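Local coordinates for aminotransferase (Streptomyces pactum, PDB 4ZM4), which belongs to the class-III aminotransferases, PLP-dependent enzymes of the fold-type I group, and holds pyridoxal-5'-phosphate and the ligand P3B in this model, at residues 71-82 with 323-334; 228-238 with 267-275. The protein carries 1 engineered substitution. All blocks are in the same frame, centred on the assembly; numbering follows the deposited sequence.

Contact 1: 71-82 with 323-334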
loop_
_atom_site.group_PDB
_atom_site.type_symbol
_atom_site.label_atom_id
_atom_site.label_comp_id
_atom_site.label_asym_id
_atom_site.label_seq_id
_atom_site.Cartn_x
_atom_site.Cartn_y
_atom_site.Cartn_z
ATOM N N LEU B 71 19.636 2.160 -2.130
ATOM C CA LEU B 71 20.953 1.764 -1.675
ATOM C C LEU B 71 22.034 2.119 -2.706
ATOM O O LEU B 71 23.194 2.409 -2.349
ATOM C CB LEU B 71 20.943 0.280 -1.404
ATOM C CG LEU B 71 21.968 -0.269 -0.447
ATOM C CD1 LEU B 71 21.733 0.246 0.953
ATOM C CD2 LEU B 71 21.910 -1.796 -0.452
ATOM N N PHE B 72 21.651 2.103 -3.970
ATOM C CA PHE B 72 22.552 2.395 -5.079
ATOM C C PHE B 72 22.251 3.737 -5.754
ATOM O O PHE B 72 22.744 4.012 -6.839
ATOM C CB PHE B 72 22.442 1.275 -6.128
ATOM C CG PHE B 72 22.704 -0.103 -5.579
ATOM C CD1 PHE B 72 24.001 -0.483 -5.208
ATOM C CD2 PHE B 72 21.668 -1.026 -5.425
ATOM C CE1 PHE B 72 24.250 -1.749 -4.706
ATOM C CE2 PHE B 72 21.925 -2.296 -4.919
ATOM C CZ PHE B 72 23.211 -2.661 -4.558
ATOM N N GLY B 73 21.398 4.553 -5.161
ATOM C CA GLY B 73 21.031 5.835 -5.768
ATOM C C GLY B 73 19.833 5.758 -6.652
ATOM O O GLY B 73 19.256 4.701 -6.867
ATOM N N TYR B 74 19.417 6.918 -7.141
ATOM C CA TYR B 74 18.232 7.059 -7.949
ATOM C C TYR B 74 18.477 6.545 -9.363
ATOM O O TYR B 74 19.626 6.528 -9.825
ATOM C CB TYR B 74 17.847 8.521 -8.048
ATOM C CG TYR B 74 17.344 9.176 -6.779
ATOM C CD1 TYR B 74 16.338 8.604 -6.023
ATOM C CD2 TYR B 74 17.814 10.441 -6.394
ATOM C CE1 TYR B 74 15.882 9.226 -4.878
ATOM C CE2 TYR B 74 17.339 11.066 -5.255
ATOM C CZ TYR B 74 16.372 10.454 -4.507
ATOM O OH TYR B 74 15.880 11.085 -3.390
ATOM N N ALA B 75 17.410 6.163 -10.065
ATOM C CA ALA B 75 17.512 5.703 -11.476
ATOM C C ALA B 75 18.540 4.588 -11.694
ATOM O O ALA B 75 19.408 4.690 -12.590
ATOM C CB ALA B 75 17.823 6.879 -12.403
ATOM N N ASP B 76 18.464 3.550 -10.855
ATOM C CA ASP B 76 19.375 2.402 -10.944
ATOM C C ASP B 76 18.933 1.572 -12.135
ATOM O O ASP B 76 17.884 0.919 -12.070
ATOM C CB ASP B 76 19.323 1.595 -9.625
ATOM C CG ASP B 76 20.407 0.514 -9.522
ATOM O OD1 ASP B 76 20.382 -0.267 -8.550
ATOM O OD2 ASP B 76 21.291 0.420 -10.387
ATOM N N ARG B 77 19.711 1.587 -13.217
ATOM C CA ARG B 77 19.315 0.939 -14.471
ATOM C C ARG B 77 19.162 -0.587 -14.393
ATOM O O ARG B 77 18.241 -1.157 -14.984
ATOM C CB ARG B 77 20.234 1.365 -15.629
ATOM C CG ARG B 77 19.856 2.747 -16.176
ATOM C CD ARG B 77 20.611 3.175 -17.446
ATOM N NE ARG B 77 20.050 2.571 -18.668
ATOM C CZ ARG B 77 18.907 2.946 -19.257
ATOM N NH1 ARG B 77 18.141 3.912 -18.740
ATOM N NH2 ARG B 77 18.512 2.331 -20.366
ATOM N N GLU B 78 20.040 -1.240 -13.649
ATOM C CA GLU B 78 19.961 -2.678 -13.451
ATOM C C GLU B 78 18.633 -3.113 -12.882
ATOM O O GLU B 78 18.238 -4.259 -13.054
ATOM C CB GLU B 78 21.082 -3.164 -12.531
ATOM C CG GLU B 78 22.461 -3.086 -13.153
ATOM C CD GLU B 78 23.550 -3.324 -12.140
ATOM O OE1 GLU B 78 23.811 -2.398 -11.334
ATOM O OE2 GLU B 78 24.151 -4.426 -12.137
ATOM N N VAL B 79 17.942 -2.209 -12.209
ATOM C CA VAL B 79 16.635 -2.500 -11.658
ATOM C C VAL B 79 15.498 -1.894 -12.496
ATOM O O VAL B 79 14.465 -2.532 -12.663
ATOM C CB VAL B 79 16.580 -2.040 -10.176
ATOM C CG1 VAL B 79 15.202 -2.232 -9.557
ATOM C CG2 VAL B 79 17.642 -2.792 -9.358
ATOM N N LEU B 80 15.650 -0.662 -12.975
ATOM C CA LEU B 80 14.711 -0.099 -13.985
ATOM C C LEU B 80 14.438 -1.126 -15.049
ATOM O O LEU B 80 13.289 -1.448 -15.314
ATOM C CB LEU B 80 15.260 1.191 -14.665
ATOM C CG LEU B 80 15.166 1.458 -16.212
ATOM C CD1 LEU B 80 13.777 1.793 -16.766
ATOM C CD2 LEU B 80 16.113 2.558 -16.652
ATOM N N ASP B 81 15.507 -1.619 -15.671
ATOM C CA ASP B 81 15.389 -2.434 -16.871
ATOM C C ASP B 81 14.611 -3.700 -16.626
ATOM O O ASP B 81 13.811 -4.106 -17.461
ATOM C CB ASP B 81 16.771 -2.810 -17.417
ATOM C CG ASP B 81 17.516 -1.625 -18.023
ATOM O OD1 ASP B 81 16.896 -0.558 -18.263
ATOM O OD2 ASP B 81 18.731 -1.788 -18.278
ATOM N N ALA B 82 14.852 -4.346 -15.491
ATOM C CA ALA B 82 14.094 -5.548 -15.135
ATOM C C ALA B 82 12.589 -5.235 -14.954
ATOM O O ALA B 82 11.715 -5.956 -15.470
ATOM C CB ALA B 82 14.675 -6.214 -13.895
ATOM N N ALA B 323 15.355 -8.435 -8.995
ATOM C CA ALA B 323 16.482 -7.659 -9.533
ATOM C C ALA B 323 17.313 -7.007 -8.413
ATOM O O ALA B 323 18.541 -7.017 -8.466
ATOM C CB ALA B 323 15.986 -6.594 -10.509
ATOM N N MET B 324 16.642 -6.479 -7.389
ATOM C CA MET B 324 17.337 -5.712 -6.359
ATOM C C MET B 324 18.075 -6.641 -5.448
ATOM O O MET B 324 19.259 -6.436 -5.173
ATOM C CB MET B 324 16.351 -4.864 -5.567
ATOM C CG MET B 324 16.986 -3.933 -4.556
ATOM S SD MET B 324 18.104 -2.693 -5.254
ATOM C CE MET B 324 18.266 -1.579 -3.845
ATOM N N LEU B 325 17.401 -7.685 -4.980
ATOM C CA LEU B 325 18.061 -8.623 -4.074
ATOM C C LEU B 325 19.095 -9.480 -4.839
ATOM O O LEU B 325 20.119 -9.847 -4.268
ATOM C CB LEU B 325 17.050 -9.487 -3.337
ATOM C CG LEU B 325 16.080 -8.796 -2.374
ATOM C CD1 LEU B 325 15.281 -9.795 -1.555
ATOM C CD2 LEU B 325 16.816 -7.847 -1.447
ATOM N N GLY B 326 18.834 -9.768 -6.116
ATOM C CA GLY B 326 19.817 -10.403 -6.987
ATOM C C GLY B 326 21.075 -9.593 -7.125
ATOM O O GLY B 326 22.185 -10.108 -6.925
ATOM N N LYS B 327 20.912 -8.303 -7.381
ATOM C CA LYS B 327 22.058 -7.379 -7.411
ATOM C C LYS B 327 22.856 -7.337 -6.101
ATOM O O LYS B 327 24.094 -7.438 -6.127
ATOM C CB LYS B 327 21.611 -5.962 -7.747
ATOM C CG LYS B 327 22.719 -4.940 -7.720
ATOM C CD LYS B 327 22.318 -3.667 -8.435
ATOM C CE LYS B 327 23.393 -2.614 -8.305
ATOM N NZ LYS B 327 22.933 -1.353 -8.950
ATOM N N ILE B 328 22.160 -7.178 -4.976
ATOM C CA ILE B 328 22.824 -7.129 -3.653
ATOM C C ILE B 328 23.611 -8.432 -3.351
ATOM O O ILE B 328 24.743 -8.413 -2.850
ATOM C CB ILE B 328 21.802 -6.893 -2.532
ATOM C CG1 ILE B 328 21.274 -5.460 -2.595
ATOM C CG2 ILE B 328 22.411 -7.185 -1.156
ATOM C CD1 ILE B 328 20.096 -5.199 -1.670
ATOM N N ARG B 329 22.982 -9.550 -3.676
ATOM C CA ARG B 329 23.583 -10.867 -3.480
ATOM C C ARG B 329 24.871 -11.020 -4.283
ATOM O O ARG B 329 25.822 -11.638 -3.809
ATOM C CB ARG B 329 22.583 -11.932 -3.889
ATOM C CG ARG B 329 23.024 -13.381 -3.696
ATOM C CD ARG B 329 22.090 -14.131 -4.650
ATOM N NE ARG B 329 21.655 -15.487 -4.510
ATOM C CZ ARG B 329 20.961 -16.136 -5.449
ATOM N NH1 ARG B 329 20.713 -15.577 -6.623
ATOM N NH2 ARG B 329 20.558 -17.401 -5.227
ATOM N N SER B 330 24.909 -10.426 -5.472
ATOM C CA SER B 330 26.062 -10.553 -6.356
ATOM C C SER B 330 27.237 -9.683 -5.933
ATOM O O SER B 330 28.291 -9.736 -6.532
ATOM C CB SER B 330 25.646 -10.221 -7.797
ATOM O OG SER B 330 25.373 -8.841 -7.945
ATOM N N LEU B 331 27.067 -8.890 -4.880
ATOM C CA LEU B 331 28.086 -7.914 -4.430
ATOM C C LEU B 331 28.478 -8.215 -2.993
ATOM O O LEU B 331 27.981 -7.581 -2.058
ATOM C CB LEU B 331 27.527 -6.494 -4.542
ATOM C CG LEU B 331 27.152 -6.027 -5.961
ATOM C CD1 LEU B 331 26.503 -4.638 -5.887
ATOM C CD2 LEU B 331 28.352 -5.980 -6.889
ATOM N N PRO B 332 29.366 -9.197 -2.810
ATOM C CA PRO B 332 29.602 -9.711 -1.463
ATOM C C PRO B 332 30.367 -8.750 -0.553
ATOM O O PRO B 332 30.295 -8.898 0.668
ATOM C CB PRO B 332 30.400 -11.006 -1.707
ATOM C CG PRO B 332 31.062 -10.799 -3.019
ATOM C CD PRO B 332 30.143 -9.927 -3.835
ATOM N N ASP B 333 31.022 -7.744 -1.109
ATOM C CA ASP B 333 31.671 -6.697 -0.269
ATOM C C ASP B 333 30.905 -5.351 -0.211
ATOM O O ASP B 333 31.439 -4.352 0.237
ATOM C CB ASP B 333 33.126 -6.479 -0.734
ATOM C CG ASP B 333 33.980 -7.737 -0.598
ATOM O OD1 ASP B 333 33.848 -8.464 0.419
ATOM O OD2 ASP B 333 34.748 -8.034 -1.529
ATOM N N LEU B 334 29.627 -5.355 -0.578
ATOM C CA LEU B 334 28.810 -4.125 -0.634
ATOM C C LEU B 334 28.741 -3.424 0.693
ATOM O O LEU B 334 29.013 -2.224 0.797
ATOM C CB LEU B 334 27.390 -4.461 -1.112
ATOM C CG LEU B 334 26.382 -3.313 -1.187
ATOM C CD1 LEU B 334 26.844 -2.195 -2.100
ATOM C CD2 LEU B 334 25.034 -3.861 -1.649
#
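F72 lays one face of its ring against the side chain of K327, whose CE sits 3.5 Å from the centroid of the F72 ring and almost exactly on the ring normal. The ammonium group a step further out is displaced toward the CB side of the ring, yet still above it, and makes a cation-pi contact, with K327 NZ 3.9 Å from the F72 centroid. In this class-III aminotransferase chain of fold-type I, the combined CH-pi and cation-pi contact joins the loop leading into helix 77-89 to the C-terminal end of helix 315-329. The short helical segments 77-82 and 323-329 run roughly antiparallel, at 147°, with axes 9.5 Å apart at closest approach.

K327 leaves its helix with CG anti to the backbone N (chi1 177°) and stays extended to its end, which carries the amine past F72 to two carboxylates in a three-residue salt-bridge network. K327 NZ sits about evenly before both oxygens of D76, its hydrogen bond given to D76 OD1 at 2.8 Å on the syn lone pair; the second salt bridge runs to E78 OE1 at 2.7 Å, met from above the carboxylate plane. The paired acids probably favour the charged form of the lysine and hold its amine near the ring.

Around the rest of F72 the packing is apolar. M324 SD lies in the ring plane at the edge, a Met-aromatic contact, while L334 and L331 bring methyl groups to the far end of the ring. L71 CB lies over the rim of the opposite face, and L71 CD2 reaches I328 and L334. Between the helices the nearest CA pair is V79 and A323, 5.6 Å apart, and two alanine methyls, A82 CB and A323 CB, meet at 3.7 Å.

Contact 2: 228-238 with 267-275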
loop_
_atom_site.group_PDB
_atom_site.type_symbol
_atom_site.label_atom_id
_atom_site.label_comp_id
_atom_site.label_asym_id
_atom_site.label_seq_id
_atom_site.Cartn_x
_atom_site.Cartn_y
_atom_site.Cartn_z
ATOM N N PRO B 228 20.798 3.077 18.075
ATOM C CA PRO B 228 20.928 1.643 18.110
ATOM C C PRO B 228 20.496 1.052 19.454
ATOM O O PRO B 228 20.331 1.775 20.449
ATOM C CB PRO B 228 22.429 1.417 17.877
ATOM C CG PRO B 228 23.084 2.634 18.422
ATOM C CD PRO B 228 22.089 3.762 18.291
ATOM N N PRO B 229 20.280 -0.259 19.488
ATOM C CA PRO B 229 19.873 -0.840 20.757
ATOM C C PRO B 229 21.079 -0.881 21.695
ATOM O O PRO B 229 22.204 -1.128 21.245
ATOM C CB PRO B 229 19.433 -2.245 20.360
ATOM C CG PRO B 229 20.272 -2.567 19.163
ATOM C CD PRO B 229 20.561 -1.271 18.463
ATOM N N ALA B 230 20.852 -0.637 22.979
ATOM C CA ALA B 230 21.891 -0.756 23.993
ATOM C C ALA B 230 22.394 -2.193 24.033
ATOM O O ALA B 230 21.647 -3.132 23.740
ATOM C CB ALA B 230 21.349 -0.362 25.354
ATOM N N PRO B 231 23.662 -2.383 24.406
ATOM C CA PRO B 231 24.218 -3.737 24.588
ATOM C C PRO B 231 23.279 -4.637 25.388
ATOM O O PRO B 231 22.855 -4.268 26.486
ATOM C CB PRO B 231 25.513 -3.488 25.374
ATOM C CG PRO B 231 25.919 -2.083 25.020
ATOM C CD PRO B 231 24.622 -1.328 24.803
ATOM N N GLY B 232 22.924 -5.781 24.806
ATOM C CA GLY B 232 22.054 -6.773 25.450
ATOM C C GLY B 232 20.538 -6.564 25.371
ATOM O O GLY B 232 19.777 -7.422 25.846
ATOM N N PHE B 233 20.083 -5.432 24.815
ATOM C CA PHE B 233 18.665 -5.133 24.846
ATOM C C PHE B 233 17.857 -6.037 23.933
ATOM O O PHE B 233 16.834 -6.586 24.349
ATOM C CB PHE B 233 18.390 -3.677 24.540
ATOM C CG PHE B 233 17.008 -3.258 24.892
ATOM C CD1 PHE B 233 16.640 -3.113 26.218
ATOM C CD2 PHE B 233 16.057 -3.021 23.900
ATOM C CE1 PHE B 233 15.358 -2.679 26.556
ATOM C CE2 PHE B 233 14.777 -2.626 24.232
ATOM C CZ PHE B 233 14.426 -2.448 25.555
ATOM N N LEU B 234 18.288 -6.209 22.695
ATOM C CA LEU B 234 17.599 -7.135 21.792
ATOM C C LEU B 234 17.639 -8.558 22.330
ATOM O O LEU B 234 16.672 -9.314 22.181
ATOM C CB LEU B 234 18.183 -7.087 20.384
ATOM C CG LEU B 234 18.044 -5.742 19.676
ATOM C CD1 LEU B 234 18.691 -5.832 18.297
ATOM C CD2 LEU B 234 16.577 -5.323 19.566
ATOM N N GLN B 235 18.752 -8.944 22.942
ATOM C CA GLN B 235 18.891 -10.284 23.490
ATOM C C GLN B 235 17.815 -10.451 24.565
ATOM O O GLN B 235 17.151 -11.492 24.642
ATOM C CB GLN B 235 20.303 -10.501 24.067
ATOM C CG GLN B 235 21.408 -10.563 23.005
ATOM C CD GLN B 235 21.760 -9.222 22.345
ATOM O OE1 GLN B 235 21.278 -8.139 22.746
ATOM N NE2 GLN B 235 22.649 -9.282 21.367
ATOM N N LEU B 236 17.676 -9.422 25.394
ATOM C CA LEU B 236 16.725 -9.426 26.482
ATOM C C LEU B 236 15.313 -9.557 25.955
ATOM O O LEU B 236 14.502 -10.294 26.536
ATOM C CB LEU B 236 16.860 -8.154 27.330
ATOM C CG LEU B 236 15.880 -8.017 28.505
ATOM C CD1 LEU B 236 16.027 -9.152 29.504
ATOM C CD2 LEU B 236 16.073 -6.673 29.206
ATOM N N LEU B 237 15.015 -8.845 24.869
ATOM C CA LEU B 237 13.696 -8.886 24.254
ATOM C C LEU B 237 13.361 -10.256 23.771
ATOM O O LEU B 237 12.273 -10.773 24.011
ATOM C CB LEU B 237 13.615 -7.927 23.068
ATOM C CG LEU B 237 12.872 -6.622 23.252
ATOM C CD1 LEU B 237 13.015 -5.807 21.966
ATOM C CD2 LEU B 237 11.391 -6.869 23.562
ATOM N N ARG B 238 14.300 -10.854 23.062
ATOM C CA ARG B 238 14.172 -12.234 22.567
ATOM C C ARG B 238 13.933 -13.227 23.714
ATOM O O ARG B 238 13.200 -14.217 23.561
ATOM C CB ARG B 238 15.450 -12.631 21.762
ATOM C CG ARG B 238 15.551 -14.099 21.327
ATOM C CD ARG B 238 14.517 -14.500 20.294
ATOM N NE ARG B 238 13.144 -14.564 20.787
ATOM C CZ ARG B 238 12.070 -14.856 20.041
ATOM N NH1 ARG B 238 12.186 -15.173 18.740
ATOM N NH2 ARG B 238 10.866 -14.853 20.599
ATOM N N ARG B 267 23.156 -8.477 11.845
ATOM C CA ARG B 267 24.168 -7.607 12.419
ATOM C C ARG B 267 24.282 -7.825 13.922
ATOM O O ARG B 267 25.392 -7.841 14.438
ATOM C CB ARG B 267 23.843 -6.155 12.126
ATOM C CG ARG B 267 24.872 -5.178 12.632
ATOM C CD ARG B 267 24.569 -3.787 12.106
ATOM N NE ARG B 267 25.619 -2.844 12.476
ATOM C CZ ARG B 267 26.350 -2.122 11.624
ATOM N NH1 ARG B 267 26.175 -2.186 10.311
ATOM N NH2 ARG B 267 27.277 -1.302 12.100
ATOM N N TYR B 268 23.152 -8.011 14.616
ATOM C CA TYR B 268 23.175 -8.118 16.062
ATOM C C TYR B 268 22.982 -9.547 16.567
ATOM O O TYR B 268 22.962 -9.773 17.775
ATOM C CB TYR B 268 22.153 -7.168 16.689
ATOM C CG TYR B 268 22.392 -5.696 16.369
ATOM C CD1 TYR B 268 23.404 -4.988 17.007
ATOM C CD2 TYR B 268 21.597 -5.016 15.432
ATOM C CE1 TYR B 268 23.632 -3.649 16.724
ATOM C CE2 TYR B 268 21.811 -3.667 15.147
ATOM C CZ TYR B 268 22.852 -2.994 15.780
ATOM O OH TYR B 268 23.109 -1.663 15.520
ATOM N N GLY B 269 22.859 -10.502 15.654
ATOM C CA GLY B 269 22.748 -11.911 16.011
ATOM C C GLY B 269 21.545 -12.285 16.870
ATOM O O GLY B 269 21.654 -13.104 17.782
ATOM N N VAL B 270 20.400 -11.672 16.610
ATOM C CA VAL B 270 19.155 -11.998 17.349
ATOM C C VAL B 270 18.054 -12.218 16.325
ATOM O O VAL B 270 17.823 -11.369 15.478
ATOM C CB VAL B 270 18.737 -10.861 18.294
ATOM C CG1 VAL B 270 17.415 -11.168 18.983
ATOM C CG2 VAL B 270 19.823 -10.625 19.314
ATOM N N GLU B 271 17.368 -13.349 16.429
ATOM C CA GLU B 271 16.387 -13.737 15.445
ATOM C C GLU B 271 14.987 -13.571 16.023
ATOM O O GLU B 271 14.667 -14.162 17.061
ATOM C CB GLU B 271 16.608 -15.168 15.010
ATOM C CG GLU B 271 15.804 -15.567 13.788
ATOM C CD GLU B 271 16.131 -16.980 13.330
ATOM O OE1 GLU B 271 17.303 -17.224 12.917
ATOM O OE2 GLU B 271 15.233 -17.844 13.404
ATOM N N PRO B 272 14.150 -12.756 15.348
ATOM C CA PRO B 272 12.764 -12.575 15.736
ATOM C C PRO B 272 11.882 -13.697 15.184
ATOM O O PRO B 272 12.335 -14.466 14.345
ATOM C CB PRO B 272 12.379 -11.282 15.029
ATOM C CG PRO B 272 13.125 -11.358 13.750
ATOM C CD PRO B 272 14.447 -12.034 14.098
ATOM N N ASP B 273 10.613 -13.703 15.601
ATOM C CA ASP B 273 9.597 -14.639 15.100
ATOM C C ASP B 273 9.042 -14.208 13.762
ATOM O O ASP B 273 8.859 -15.036 12.886
ATOM C CB ASP B 273 8.480 -14.798 16.136
ATOM C CG ASP B 273 8.992 -15.360 17.447
ATOM O OD1 ASP B 273 9.701 -16.382 17.384
ATOM O OD2 ASP B 273 8.798 -14.746 18.527
ATOM N N LEU B 274 8.772 -12.917 13.612
ATOM C CA LEU B 274 8.320 -12.347 12.348
ATOM C C LEU B 274 9.214 -11.142 11.972
ATOM O O LEU B 274 9.807 -10.518 12.865
ATOM C CB LEU B 274 6.886 -11.898 12.459
ATOM C CG LEU B 274 5.833 -12.988 12.670
ATOM C CD1 LEU B 274 4.462 -12.364 12.977
ATOM C CD2 LEU B 274 5.719 -13.873 11.425
ATOM N N THR B 275 9.383 -10.903 10.679
ATOM C CA THR B 275 10.211 -9.808 10.191
ATOM C C THR B 275 9.408 -9.066 9.166
ATOM O O THR B 275 8.763 -9.699 8.343
ATOM C CB THR B 275 11.515 -10.310 9.534
ATOM O OG1 THR B 275 12.357 -10.946 10.527
ATOM C CG2 THR B 275 12.303 -9.171 8.902
#
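The first turns of helix 233-244 lie beside the irregular chain that leads from the end of helix 263-267 into strand 274-277, with the CA atoms of Q235 and V270 6.4 Å apart and those of R238 and P272 7.0 Å apart. A type II turn from A230 to F233 leads into the helix, and a Schellman motif at G269, with positive phi, turns the second segment out of its own. The contact thus packs a helix against the connection between neighbouring parallel strands 247-251 and 274-277 of the large mixed sheet of the fold-type I PLP-dependent enzymes.

V270 fits against the helix surface with both methyls: CG1 meets R238 CB at 3.7 Å, and CG2 rests on L234 CB and the amide end of Q235. Beyond it, the Y268 ring is sandwiched, with P229 CG over the centre of one face and R267 CG over the other. L234 CD1 approaches Y268 CB, and Y268 OH touches P228 CB and P229 CD.

R238 is bent at chi2 and chi3 (67° and -70°), which carries its chain along the second segment from V270 to E271 and D273. It grips D273 in a bidentate, end-on salt bridge: R238 NH1 lies 3.1 Å from D273 OD1 and R238 NH2 2.9 Å from D273 OD2, although the two planes are 62° apart. OD1 is met from above the carboxylate plane, OD2 on its syn side. R238 NH1 also donates to E271 O at 3.2 Å, on a lone pair in the carbonyl plane. D273 OD2 accepts a further bond from L248 N, and E271 pairs its carboxylate with R293. R238 therefore ties the helix to a backbone carbonyl and to a carboxylate itself fixed to strand 247-251, and the pairing of opposite charges probably favours the ionised forms of R238 and D273.

From the N terminus, the chain first passes through 71-82 at the start of helix 77-89 and then builds the large mixed sheet and its helices before returning at 323-334, where contact 1 closes a loop of 240 intervening residues. Contact 2 is nested inside that loop and far more local: only 28 residues, including strand 247-251 and most of helix 263-267, separate 228-238 from 267-275. The contacts lie about 28 Å apart, centre to centre, and do not touch. Contact 1 joins helices 77-89 and 315-329, distant in sequence, with residues of 71-82 also packing on the second subunit, whereas contact 2 fastens helix 233-244 to the approach to strand 274-277.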